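Local coordinates for protein 7,8-dihydro-6-hydroxymethylpterin pyrophosphokinase-dihydropteroate synthase (Plasmodium falciparum, PDB 6JWS) that probably catalyses two consecutive steps of folate biosynthesis, pyrophosphorylation of 6-hydroxymethyl-7,8-dihydropterin by ATP and condensation of the product with 4-aminobenzoate to give 7,8-dihydropteroate, at residues Lys373-Leu378 with Ile382-Glu387; Thr51-Glu56 with Glu599-Ile604; Ser179-Ile184 with Glu314-Pro319. The protein carries 1 engineered substitution. All blocks are in the same frame, centred on the assembly; numbering follows the deposited sequence.

Contact 1 of 3, residues Lys373-Leu378 with Ile382-Glu387; sequences KRIYVL and ISYLKE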
loop_
_atom_site.group_PDB
_atom_site.type_symbol
_atom_site.label_atom_id
_atom_site.label_comp_id
_atom_site.label_asym_id
_atom_site.label_seq_id
_atom_site.Cartn_x
_atom_site.Cartn_y
_atom_site.Cartn_z
ATOM N N LYS B 373 21.293 -10.247 -1.323
ATOM C CA LYS B 373 20.695 -9.043 -0.762
ATOM C C LYS B 373 21.717 -7.910 -0.699
ATOM O O LYS B 373 22.814 -8.068 -0.144
ATOM C CB LYS B 373 20.160 -9.328 0.639
ATOM C CG LYS B 373 19.001 -10.315 0.694
ATOM C CD LYS B 373 18.336 -10.322 2.056
ATOM C CE LYS B 373 17.200 -11.316 2.212
ATOM N NZ LYS B 373 16.685 -11.288 3.605
ATOM N N ARG B 374 21.311 -6.760 -1.253
ATOM C CA ARG B 374 22.042 -5.507 -1.116
ATOM C C ARG B 374 22.010 -5.031 0.343
ATOM O O ARG B 374 20.958 -4.999 0.993
ATOM C CB ARG B 374 21.498 -4.486 -2.122
ATOM C CG ARG B 374 22.243 -3.152 -2.137
ATOM C CD ARG B 374 22.789 -2.882 -3.522
ATOM N NE ARG B 374 21.762 -2.395 -4.384
ATOM C CZ ARG B 374 21.644 -2.647 -5.669
ATOM N NH1 ARG B 374 22.512 -3.417 -6.300
ATOM N NH2 ARG B 374 20.616 -2.129 -6.316
ATOM N N ILE B 375 23.181 -4.634 0.856
ATOM C CA ILE B 375 23.309 -4.172 2.230
ATOM C C ILE B 375 23.769 -2.714 2.244
ATOM O O ILE B 375 24.626 -2.333 1.453
ATOM C CB ILE B 375 24.313 -5.080 2.964
ATOM C CG1 ILE B 375 23.710 -6.453 3.287
ATOM C CG2 ILE B 375 24.867 -4.398 4.209
ATOM C CD1 ILE B 375 24.761 -7.497 3.646
ATOM N N TYR B 376 23.251 -1.923 3.204
ATOM C CA TYR B 376 23.839 -0.619 3.505
ATOM C C TYR B 376 24.242 -0.584 4.982
ATOM O O TYR B 376 23.765 -1.416 5.758
ATOM C CB TYR B 376 22.893 0.530 3.118
ATOM C CG TYR B 376 21.686 0.672 4.012
ATOM C CD1 TYR B 376 20.581 -0.143 3.829
ATOM C CD2 TYR B 376 21.632 1.601 5.047
ATOM C CE1 TYR B 376 19.446 -0.025 4.610
ATOM C CE2 TYR B 376 20.504 1.721 5.856
ATOM C CZ TYR B 376 19.400 0.908 5.631
ATOM O OH TYR B 376 18.258 0.965 6.387
ATOM N N VAL B 377 25.095 0.386 5.374
ATOM C CA VAL B 377 25.551 0.436 6.765
ATOM C C VAL B 377 25.318 1.826 7.367
ATOM O O VAL B 377 25.721 2.841 6.794
ATOM C CB VAL B 377 27.017 -0.027 6.916
ATOM C CG1 VAL B 377 27.517 0.088 8.352
ATOM C CG2 VAL B 377 27.205 -1.453 6.424
ATOM N N LEU B 378 24.630 1.870 8.509
ATOM C CA LEU B 378 24.379 3.130 9.195
ATOM C C LEU B 378 25.499 3.429 10.183
ATOM O O LEU B 378 25.939 4.572 10.311
ATOM C CB LEU B 378 23.041 3.047 9.931
ATOM C CG LEU B 378 21.808 3.091 9.036
ATOM C CD1 LEU B 378 20.543 2.824 9.838
ATOM C CD2 LEU B 378 21.731 4.433 8.311
ATOM N N ILE B 382 25.094 -4.504 9.648
ATOM C CA ILE B 382 24.378 -4.806 8.414
ATOM C C ILE B 382 22.918 -4.343 8.497
ATOM O O ILE B 382 22.211 -4.672 9.449
ATOM C CB ILE B 382 24.460 -6.329 8.190
ATOM C CG1 ILE B 382 25.856 -6.761 7.746
ATOM C CG2 ILE B 382 23.382 -6.852 7.252
ATOM C CD1 ILE B 382 26.012 -8.272 7.797
ATOM N N SER B 383 22.469 -3.591 7.481
ATOM C CA SER B 383 21.053 -3.343 7.234
ATOM C C SER B 383 20.755 -3.849 5.827
ATOM O O SER B 383 21.503 -3.557 4.899
ATOM C CB SER B 383 20.691 -1.863 7.336
ATOM O OG SER B 383 20.794 -1.352 8.662
ATOM N N TYR B 384 19.680 -4.615 5.672
ATOM C CA TYR B 384 19.305 -5.066 4.345
ATOM C C TYR B 384 18.510 -3.961 3.666
ATOM O O TYR B 384 17.479 -3.535 4.200
ATOM C CB TYR B 384 18.458 -6.343 4.426
ATOM C CG TYR B 384 19.203 -7.502 5.032
ATOM C CD1 TYR B 384 20.207 -8.143 4.331
ATOM C CD2 TYR B 384 18.964 -7.889 6.343
ATOM C CE1 TYR B 384 20.938 -9.163 4.906
ATOM C CE2 TYR B 384 19.665 -8.932 6.925
ATOM C CZ TYR B 384 20.657 -9.565 6.200
ATOM O OH TYR B 384 21.345 -10.600 6.762
ATOM N N LEU B 385 18.997 -3.510 2.498
ATOM C CA LEU B 385 18.319 -2.449 1.780
ATOM C C LEU B 385 16.860 -2.854 1.571
ATOM O O LEU B 385 16.580 -3.963 1.122
ATOM C CB LEU B 385 19.006 -2.207 0.432
ATOM C CG LEU B 385 18.541 -0.927 -0.267
ATOM C CD1 LEU B 385 18.903 0.286 0.578
ATOM C CD2 LEU B 385 19.145 -0.795 -1.649
ATOM N N LYS B 386 15.944 -1.944 1.909
ATOM C CA LYS B 386 14.520 -2.071 1.605
ATOM C C LYS B 386 13.799 -3.016 2.574
ATOM O O LYS B 386 12.620 -3.278 2.373
ATOM C CB LYS B 386 14.195 -2.393 0.129
ATOM C CG LYS B 386 14.679 -1.421 -0.955
ATOM C CD LYS B 386 14.626 0.051 -0.582
ATOM C CE LYS B 386 15.368 0.970 -1.537
ATOM N NZ LYS B 386 15.332 2.383 -1.062
ATOM N N GLU B 387 14.465 -3.498 3.631
ATOM C CA GLU B 387 13.816 -4.439 4.538
ATOM C C GLU B 387 13.241 -3.794 5.801
ATOM O O GLU B 387 12.519 -4.457 6.545
ATOM C CB GLU B 387 14.741 -5.592 4.911
ATOM C CG GLU B 387 14.829 -6.617 3.798
ATOM C CD GLU B 387 15.458 -7.944 4.202
ATOM O OE1 GLU B 387 15.563 -8.231 5.451
ATOM O OE2 GLU B 387 15.855 -8.689 3.276
HETATM O O HOH W 1 18.329 -6.091 0.571
HETATM O O HOH W 2 18.068 -0.920 9.053
HETATM O O HOH W 3 23.109 -0.532 9.526
#

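Contact 2 of 3, residues Thr51-Glu56 with Glu599-Ile604; sequences TSYLYE and EYPLFI. With PT1 (pteroic acid), chain I.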
loop_
_atom_site.group_PDB
_atom_site.type_symbol
_atom_site.label_atom_id
_atom_site.label_comp_id
_atom_site.label_asym_id
_atom_site.label_seq_id
_atom_site.Cartn_x
_atom_site.Cartn_y
_atom_site.Cartn_z
ATOM N N THR B 51 33.967 1.346 -4.970
ATOM C CA THR B 51 33.475 0.244 -4.166
ATOM C C THR B 51 32.089 -0.116 -4.683
ATOM O O THR B 51 31.426 0.713 -5.298
ATOM C CB THR B 51 33.355 0.592 -2.673
ATOM O OG1 THR B 51 32.729 1.868 -2.482
ATOM C CG2 THR B 51 34.668 0.548 -1.913
ATOM N N SER B 52 31.661 -1.354 -4.437
ATOM C CA SER B 52 30.307 -1.788 -4.719
ATOM C C SER B 52 29.522 -1.675 -3.415
ATOM O O SER B 52 30.109 -1.341 -2.390
ATOM C CB SER B 52 30.336 -3.220 -5.192
ATOM O OG SER B 52 30.653 -4.102 -4.108
ATOM N N TYR B 53 28.212 -1.974 -3.452
ATOM C CA TYR B 53 27.505 -2.280 -2.226
ATOM C C TYR B 53 28.132 -3.506 -1.561
ATOM O O TYR B 53 28.876 -4.272 -2.160
ATOM C CB TYR B 53 25.994 -2.422 -2.463
ATOM C CG TYR B 53 25.338 -1.096 -2.759
ATOM C CD1 TYR B 53 25.050 -0.199 -1.733
ATOM C CD2 TYR B 53 25.083 -0.699 -4.070
ATOM C CE1 TYR B 53 24.505 1.047 -2.011
ATOM C CE2 TYR B 53 24.549 0.545 -4.365
ATOM C CZ TYR B 53 24.255 1.422 -3.325
ATOM O OH TYR B 53 23.769 2.680 -3.600
ATOM N N LEU B 54 27.773 -3.697 -0.303
ATOM C CA LEU B 54 27.966 -4.942 0.405
ATOM C C LEU B 54 26.797 -5.852 0.044
ATOM O O LEU B 54 25.686 -5.362 -0.144
ATOM C CB LEU B 54 27.893 -4.576 1.887
ATOM C CG LEU B 54 29.029 -5.115 2.729
ATOM C CD1 LEU B 54 29.134 -4.339 4.041
ATOM C CD2 LEU B 54 28.785 -6.600 2.994
ATOM N N TYR B 55 27.045 -7.170 -0.024
ATOM C CA TYR B 55 25.996 -8.112 -0.396
ATOM C C TYR B 55 26.048 -9.365 0.466
ATOM O O TYR B 55 27.118 -9.886 0.749
ATOM C CB TYR B 55 26.102 -8.509 -1.865
ATOM C CG TYR B 55 25.769 -7.400 -2.827
ATOM C CD1 TYR B 55 24.456 -7.161 -3.221
ATOM C CD2 TYR B 55 26.764 -6.570 -3.323
ATOM C CE1 TYR B 55 24.154 -6.142 -4.112
ATOM C CE2 TYR B 55 26.478 -5.563 -4.221
ATOM C CZ TYR B 55 25.169 -5.345 -4.610
ATOM O OH TYR B 55 24.895 -4.326 -5.481
ATOM N N GLU B 56 24.871 -9.847 0.859
ATOM C CA GLU B 56 24.771 -11.160 1.464
ATOM C C GLU B 56 24.364 -12.161 0.387
ATOM O O GLU B 56 23.311 -12.027 -0.242
ATOM C CB GLU B 56 23.767 -11.153 2.599
ATOM C CG GLU B 56 23.376 -12.551 3.040
ATOM C CD GLU B 56 22.389 -12.441 4.173
ATOM O OE1 GLU B 56 22.824 -12.091 5.290
ATOM O OE2 GLU B 56 21.185 -12.625 3.919
ATOM N N GLU B 599 16.994 1.133 -5.848
ATOM C CA GLU B 599 18.311 0.531 -5.739
ATOM C C GLU B 599 19.172 1.202 -4.676
ATOM O O GLU B 599 20.307 0.769 -4.470
ATOM C CB GLU B 599 19.097 0.756 -7.034
ATOM C CG GLU B 599 18.381 0.261 -8.271
ATOM C CD GLU B 599 18.334 -1.252 -8.339
ATOM O OE1 GLU B 599 19.407 -1.871 -8.516
ATOM O OE2 GLU B 599 17.220 -1.802 -8.194
ATOM N N TYR B 600 18.673 2.274 -4.040
ATOM C CA TYR B 600 19.539 3.112 -3.223
ATOM C C TYR B 600 19.028 3.201 -1.794
ATOM O O TYR B 600 17.824 3.191 -1.573
ATOM C CB TYR B 600 19.575 4.536 -3.783
ATOM C CG TYR B 600 20.234 4.674 -5.131
ATOM C CD1 TYR B 600 21.589 4.461 -5.293
ATOM C CD2 TYR B 600 19.526 5.123 -6.231
ATOM C CE1 TYR B 600 22.195 4.633 -6.528
ATOM C CE2 TYR B 600 20.117 5.300 -7.469
ATOM C CZ TYR B 600 21.454 5.032 -7.625
ATOM O OH TYR B 600 22.052 5.197 -8.845
ATOM N N PRO B 601 19.914 3.392 -0.790
ATOM C CA PRO B 601 19.458 3.663 0.571
ATOM C C PRO B 601 18.834 5.054 0.535
ATOM O O PRO B 601 19.446 5.997 0.036
ATOM C CB PRO B 601 20.746 3.646 1.412
ATOM C CG PRO B 601 21.815 3.021 0.508
ATOM C CD PRO B 601 21.386 3.378 -0.906
ATOM N N LEU B 602 17.582 5.143 0.982
ATOM C CA LEU B 602 16.805 6.357 0.840
ATOM C C LEU B 602 16.392 6.858 2.228
ATOM O O LEU B 602 15.816 6.117 3.032
ATOM C CB LEU B 602 15.586 6.055 -0.036
ATOM C CG LEU B 602 14.623 7.230 -0.253
ATOM C CD1 LEU B 602 15.260 8.354 -1.085
ATOM C CD2 LEU B 602 13.333 6.753 -0.919
ATOM N N PHE B 603 16.663 8.147 2.459
ATOM C CA PHE B 603 16.416 8.891 3.680
ATOM C C PHE B 603 15.541 10.087 3.283
ATOM O O PHE B 603 15.925 10.839 2.397
ATOM C CB PHE B 603 17.794 9.333 4.206
ATOM C CG PHE B 603 17.807 10.159 5.472
ATOM C CD1 PHE B 603 17.217 11.417 5.509
ATOM C CD2 PHE B 603 18.449 9.695 6.621
ATOM C CE1 PHE B 603 17.226 12.177 6.676
ATOM C CE2 PHE B 603 18.443 10.449 7.785
ATOM C CZ PHE B 603 17.839 11.691 7.810
ATOM N N ILE B 604 14.349 10.265 3.878
ATOM C CA ILE B 604 13.527 11.424 3.529
ATOM C C ILE B 604 13.044 12.137 4.784
ATOM O O ILE B 604 12.902 11.504 5.828
ATOM C CB ILE B 604 12.317 11.062 2.636
ATOM C CG1 ILE B 604 11.245 10.281 3.406
ATOM C CG2 ILE B 604 12.736 10.334 1.353
ATOM C CD1 ILE B 604 9.979 10.002 2.598
HETATM C C2 PT1 I . 15.483 16.948 5.367
HETATM C C3 PT1 I . 15.723 17.995 6.360
HETATM C C5 PT1 I . 17.018 17.955 7.049
HETATM N N6 PT1 I . 14.820 18.960 6.658
HETATM C C7 PT1 I . 17.634 16.032 5.759
HETATM N N9 PT1 I . 17.905 16.972 6.721
HETATM C C10 PT1 I . 15.135 19.911 7.576
HETATM N N11 PT1 I . 18.561 15.059 5.436
HETATM C C12 PT1 I . 16.372 19.895 8.208
HETATM C C21 PT1 I . 8.984 23.297 4.559
HETATM O O22 PT1 I . 7.981 23.405 5.315
HETATM O O1 PT1 I . 14.325 16.926 4.695
HETATM N N4 PT1 I . 16.434 16.021 5.119
HETATM N N8 PT1 I . 17.270 18.921 7.949
HETATM C C13 PT1 I . 14.136 21.002 7.857
HETATM N N14 PT1 I . 14.074 21.901 6.672
HETATM C C15 PT1 I . 12.871 22.245 6.154
HETATM C C16 PT1 I . 12.740 22.491 4.771
HETATM C C17 PT1 I . 11.751 22.363 7.040
HETATM C C18 PT1 I . 11.468 22.837 4.255
HETATM C C19 PT1 I . 10.488 22.730 6.511
HETATM C C20 PT1 I . 10.345 22.946 5.118
HETATM O O23 PT1 I . 8.854 23.474 3.336
#

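Contact 3 of 3, residues Ser179-Ile184 with Glu314-Pro319; sequences SMLVVI and EFLSIP. With ATP (adenosine-5'-triphosphate), chain J.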
loop_
_atom_site.group_PDB
_atom_site.type_symbol
_atom_site.label_atom_id
_atom_site.label_comp_id
_atom_site.label_asym_id
_atom_site.label_seq_id
_atom_site.Cartn_x
_atom_site.Cartn_y
_atom_site.Cartn_z
ATOM N N SER B 179 53.060 -9.627 -7.412
ATOM C CA SER B 179 53.485 -8.879 -6.233
ATOM C C SER B 179 52.261 -8.467 -5.412
ATOM O O SER B 179 52.272 -8.566 -4.182
ATOM C CB SER B 179 54.354 -7.685 -6.560
ATOM O OG SER B 179 55.165 -7.922 -7.704
ATOM N N MET B 180 51.192 -8.042 -6.098
ATOM C CA MET B 180 50.004 -7.616 -5.373
ATOM C C MET B 180 49.436 -8.771 -4.555
ATOM O O MET B 180 49.086 -8.591 -3.384
ATOM C CB MET B 180 48.917 -7.047 -6.288
ATOM C CG MET B 180 47.670 -6.648 -5.507
ATOM S SD MET B 180 46.769 -5.332 -6.319
ATOM C CE MET B 180 45.937 -6.280 -7.585
ATOM N N LEU B 181 49.358 -9.960 -5.165
ATOM C CA LEU B 181 48.799 -11.100 -4.457
ATOM C C LEU B 181 49.632 -11.424 -3.215
ATOM O O LEU B 181 49.081 -11.760 -2.162
ATOM C CB LEU B 181 48.690 -12.292 -5.408
ATOM C CG LEU B 181 48.061 -13.545 -4.805
ATOM C CD1 LEU B 181 46.666 -13.256 -4.261
ATOM C CD2 LEU B 181 48.015 -14.657 -5.840
ATOM N N VAL B 182 50.960 -11.290 -3.333
ATOM C CA VAL B 182 51.839 -11.543 -2.199
ATOM C C VAL B 182 51.462 -10.609 -1.049
ATOM O O VAL B 182 51.215 -11.070 0.066
ATOM C CB VAL B 182 53.334 -11.420 -2.576
ATOM C CG1 VAL B 182 54.235 -11.494 -1.348
ATOM C CG2 VAL B 182 53.751 -12.442 -3.635
ATOM N N VAL B 183 51.382 -9.299 -1.337
ATOM C CA VAL B 183 50.993 -8.328 -0.320
ATOM C C VAL B 183 49.590 -8.630 0.215
ATOM O O VAL B 183 49.345 -8.486 1.414
ATOM C CB VAL B 183 51.114 -6.867 -0.790
ATOM C CG1 VAL B 183 50.849 -5.909 0.362
ATOM C CG2 VAL B 183 52.472 -6.568 -1.407
ATOM N N ILE B 184 48.676 -9.060 -0.666
ATOM C CA ILE B 184 47.323 -9.382 -0.242
ATOM C C ILE B 184 47.366 -10.557 0.732
ATOM O O ILE B 184 46.668 -10.553 1.751
ATOM C CB ILE B 184 46.410 -9.651 -1.457
ATOM C CG1 ILE B 184 45.978 -8.349 -2.139
ATOM C CG2 ILE B 184 45.209 -10.501 -1.059
ATOM C CD1 ILE B 184 45.546 -8.528 -3.574
ATOM N N GLU B 314 49.400 -20.936 -5.403
ATOM C CA GLU B 314 49.620 -22.089 -6.256
ATOM C C GLU B 314 49.642 -21.649 -7.717
ATOM O O GLU B 314 50.354 -22.238 -8.521
ATOM C CB GLU B 314 48.549 -23.155 -6.004
ATOM C CG GLU B 314 48.519 -23.654 -4.567
ATOM C CD GLU B 314 48.121 -25.110 -4.379
ATOM O OE1 GLU B 314 47.237 -25.582 -5.124
ATOM O OE2 GLU B 314 48.705 -25.774 -3.493
ATOM N N PHE B 315 48.842 -20.629 -8.051
ATOM C CA PHE B 315 48.770 -20.125 -9.415
ATOM C C PHE B 315 48.209 -18.705 -9.399
ATOM O O PHE B 315 47.722 -18.247 -8.371
ATOM C CB PHE B 315 47.976 -21.081 -10.316
ATOM C CG PHE B 315 46.489 -21.129 -10.062
ATOM C CD1 PHE B 315 45.967 -21.860 -9.005
ATOM C CD2 PHE B 315 45.607 -20.433 -10.879
ATOM C CE1 PHE B 315 44.598 -21.898 -8.776
ATOM C CE2 PHE B 315 44.236 -20.473 -10.649
ATOM C CZ PHE B 315 43.733 -21.206 -9.598
ATOM N N LEU B 316 48.314 -18.014 -10.538
ATOM C CA LEU B 316 47.726 -16.698 -10.692
ATOM C C LEU B 316 46.842 -16.660 -11.935
ATOM O O LEU B 316 47.320 -16.877 -13.045
ATOM C CB LEU B 316 48.829 -15.638 -10.789
ATOM C CG LEU B 316 48.318 -14.196 -10.841
ATOM C CD1 LEU B 316 47.613 -13.823 -9.541
ATOM C CD2 LEU B 316 49.444 -13.217 -11.147
ATOM N N SER B 317 45.563 -16.317 -11.737
ATOM C CA SER B 317 44.653 -16.134 -12.856
ATOM C C SER B 317 44.152 -14.691 -12.888
ATOM O O SER B 317 43.479 -14.242 -11.961
ATOM C CB SER B 317 43.506 -17.120 -12.794
ATOM O OG SER B 317 42.713 -17.022 -13.974
ATOM N N ILE B 318 44.484 -13.971 -13.960
ATOM C CA ILE B 318 43.907 -12.662 -14.203
ATOM C C ILE B 318 43.295 -12.661 -15.596
ATOM O O ILE B 318 44.003 -12.879 -16.571
ATOM C CB ILE B 318 44.937 -11.522 -14.060
ATOM C CG1 ILE B 318 45.732 -11.586 -12.753
ATOM C CG2 ILE B 318 44.264 -10.167 -14.271
ATOM C CD1 ILE B 318 45.029 -11.021 -11.554
ATOM N N PRO B 319 41.989 -12.343 -15.759
ATOM C CA PRO B 319 41.073 -12.125 -14.640
ATOM C C PRO B 319 40.893 -13.354 -13.755
ATOM O O PRO B 319 41.192 -14.473 -14.158
ATOM C CB PRO B 319 39.753 -11.820 -15.357
ATOM C CG PRO B 319 40.180 -11.206 -16.659
ATOM C CD PRO B 319 41.370 -12.048 -17.061
HETATM P PG ATP J . 40.394 -18.415 -5.599
HETATM O O1G ATP J . 38.877 -18.373 -5.592
HETATM O O2G ATP J . 40.965 -18.858 -6.935
HETATM O O3G ATP J . 40.995 -17.110 -5.118
HETATM P PB ATP J . 40.095 -20.361 -3.329
HETATM O O1B ATP J . 40.821 -21.642 -3.103
HETATM O O2B ATP J . 38.609 -20.380 -3.512
HETATM O O3B ATP J . 40.807 -19.583 -4.540
HETATM P PA ATP J . 41.746 -18.602 -1.668
HETATM O O1A ATP J . 41.620 -17.171 -2.090
HETATM O O2A ATP J . 42.025 -18.893 -0.229
HETATM O O3A ATP J . 40.418 -19.382 -2.108
HETATM O "O5'" ATP J . 42.846 -19.338 -2.578
HETATM C "C5'" ATP J . 43.479 -18.577 -3.640
HETATM C "C4'" ATP J . 44.293 -19.504 -4.503
HETATM O "O4'" ATP J . 44.019 -19.247 -5.906
HETATM C "C3'" ATP J . 45.812 -19.365 -4.346
HETATM O "O3'" ATP J . 46.406 -20.650 -4.489
HETATM C "C2'" ATP J . 46.160 -18.359 -5.447
HETATM O "O2'" ATP J . 47.461 -18.468 -5.975
HETATM C "C1'" ATP J . 45.176 -18.746 -6.543
HETATM N N9 ATP J . 44.812 -17.623 -7.408
HETATM C C8 ATP J . 44.861 -17.615 -8.778
HETATM N N7 ATP J . 44.474 -16.470 -9.291
HETATM C C5 ATP J . 44.124 -15.696 -8.192
HETATM C C6 ATP J . 43.619 -14.387 -8.081
HETATM N N6 ATP J . 43.385 -13.609 -9.131
HETATM N N1 ATP J . 43.380 -13.909 -6.833
HETATM C C2 ATP J . 43.628 -14.704 -5.781
HETATM N N3 ATP J . 44.098 -15.951 -5.771
HETATM C C4 ATP J . 44.332 -16.394 -7.023
#

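Contact 1 of 3, residues Lys373-Leu378 with Ile382-Glu387
The carbonyl oxygen of Arg-374 is gripped twice. Leu-385 donates to it from across the hairpin (Leu-385 N to Arg-374 O, 2.9 Å), and a water that also donates to Leu-385 O gives it a second hydrogen. This clamp lies where the returning strand enters a type II turn, Tyr-384 to Glu-387. Next comes the antiparallel hydrogen-bonded pair Tyr-376 and Ser-383, with Tyr-376 N 2.9 Å from Ser-383 O and Ser-383 N 3.1 Å from Tyr-376 O. On the same face of the sheet, Ser-383 CB sits over the ring of Tyr-376, a CH-pi contact 3.6 Å from the centroid. The ring gets there because its CG lies between the backbone N and the carbonyl carbon (chi1 72°). Ser-383 OG meets two waters, one bound also by Leu-378 N and the other donating to Tyr-376 OH. Leu-385 divides its methyls: CD1 lies 3.7 Å from Tyr-376 CD1, while CD2 reaches the edge of the Arg-374 guanidinium, whose charge is paired with Glu-599. The other face carries Ile-375, whose CD1 touches CG2 of Ile-382, and Tyr-384, whose hydroxyl probably bonds to Glu-56. Ile-382 CG2 also rests over one face of that ring, toward its rim. The extended chain of Lys-373 places NZ over a face of Tyr-384, 4.7 Å from the centroid and 7° off the normal. The same nitrogen forms a salt bridge with Glu-387, using the syn lone pair of OE2 (NZ to OE2, 2.7 Å). The pi face and the carboxylate should together stabilise the positive charge of Lys-373. The hairpin at the edge of the six-stranded antiparallel sheet is thus fastened by charge beside Tyr-384, and by backbone bonds and the CH-pi contact at Tyr-376.

Contact 2 of 3, residues Thr51-Glu56 with Glu599-Ile604
Tyr-53 alone in residues 51-56 touches 599-604, meeting Tyr-600 and Pro-601 with the far end of its ring. Just before it, Ser-52 folds its hydroxyl back onto the chain: OG donates to the carbonyl oxygen of Tyr-53 (Ser-52 OG to Tyr-53 O, 2.6 Å) and also meets Thr-167 N. At Tyr-53 itself CG stands anti to the carbonyl carbon (chi1 -71°), and the ring runs out toward the other segment. Its OH comes to the edge of the Tyr-600 ring, 3.3 Å from CD1, the two side chains crossing at about a right angle. Pro-601 points back toward Tyr-53 and meets its ring obliquely, Pro-601 CD lying 4.0 Å from Tyr-53 CE1. No hydrogen bond spans the two segments. The hydroxyl of Tyr-600 is engaged by Glu-556. Further along, Tyr-55 OH is bonded to Asp-335 of helix 327-336, and Glu-56 OE1 to Tyr-164 OH of the neighbouring strand 163-172. Down the second segment, Phe-603 CE1 approaches N11 of the bound pteroic acid to 3.4 Å, obliquely to the ring. Tyr-53 therefore bridges strand 46-57, flanked by strands 163-172 and 372-377 and by helix 327-336, to the loop leading into strand 603-604, which lies beside strand 684-687 in the parallel sheet of the pterin-binding barrel.

Contact 3 of 3, residues Ser179-Ile184 with Glu314-Pro319
Leu-181 and Leu-316 run antiparallel and overlap near their ends, CD2 of the helix residue meeting CD1 of the strand residue at 3.8 Å. In both, CG is anti to the backbone N (chi1 -178° in Leu-181), which carries the branches into the gap between helix 177-190 and strand 316-318. There they line one side of the ATP adenine at its rims: Leu-181 CD1 overhangs the C2 rim, 3.7 Å from ATP C2, and Leu-316 CD1 lies on the same side, beyond the rings by N6 and N7. Ile-318 CD1 borders the amino edge, beyond N6. Phe-315 points away from the helix and presents a ring face to the edge of the purine, with ATP C8 3.4 Å above the phenyl plane; the two planes are steeply inclined. The backbone reads the base: Ser-317 N donates to ATP N7 (2.7 Å), and ATP N6 returns a bond to Ser-317 O (2.9 Å). The ribose is caught by the preceding loop, where Glu-314 N donates to ATP O3' (3.1 Å) and Phe-315 N to ATP O2'. Ser-317 turns its hydroxyl onward instead, OG donating to Pro-319 O at 3.0 Å, across the cis peptide that precedes the proline. Strand 316-318 pairs with strand 219-221, while Asp-208 and Asp-210 hold magnesium nearby. Apolar side chains beside the rims of the purine, with main-chain bonds to N7 and N6, make this the adenine pocket of the HPPK active site.

Contacts 1 and 2 touch directly, their centres 6 Å apart. Arg-374 NH2 forms a salt bridge with Glu-599 OE1 at 2.5 Å, the probable hydrogen bond from Tyr-384 OH to Glu-56 OE1 measures 2.6 Å, and Leu-385 CD1 packs on Pro-601 CA at 3.4 Å. Strands 46-57 and 372-377 are neighbours in one sheet, so the two contacts together form a joint between the kinase sheet and the synthase barrel. Contact 3 stands apart at the ATP site, its centre about 31 Å from that of contact 1 and 29 Å from that of contact 2. Toward the other site, contact 2 reaches pteroic acid through Phe-603, whereas the side chain of Leu-378 in contact 1 lies about 11 Å from it.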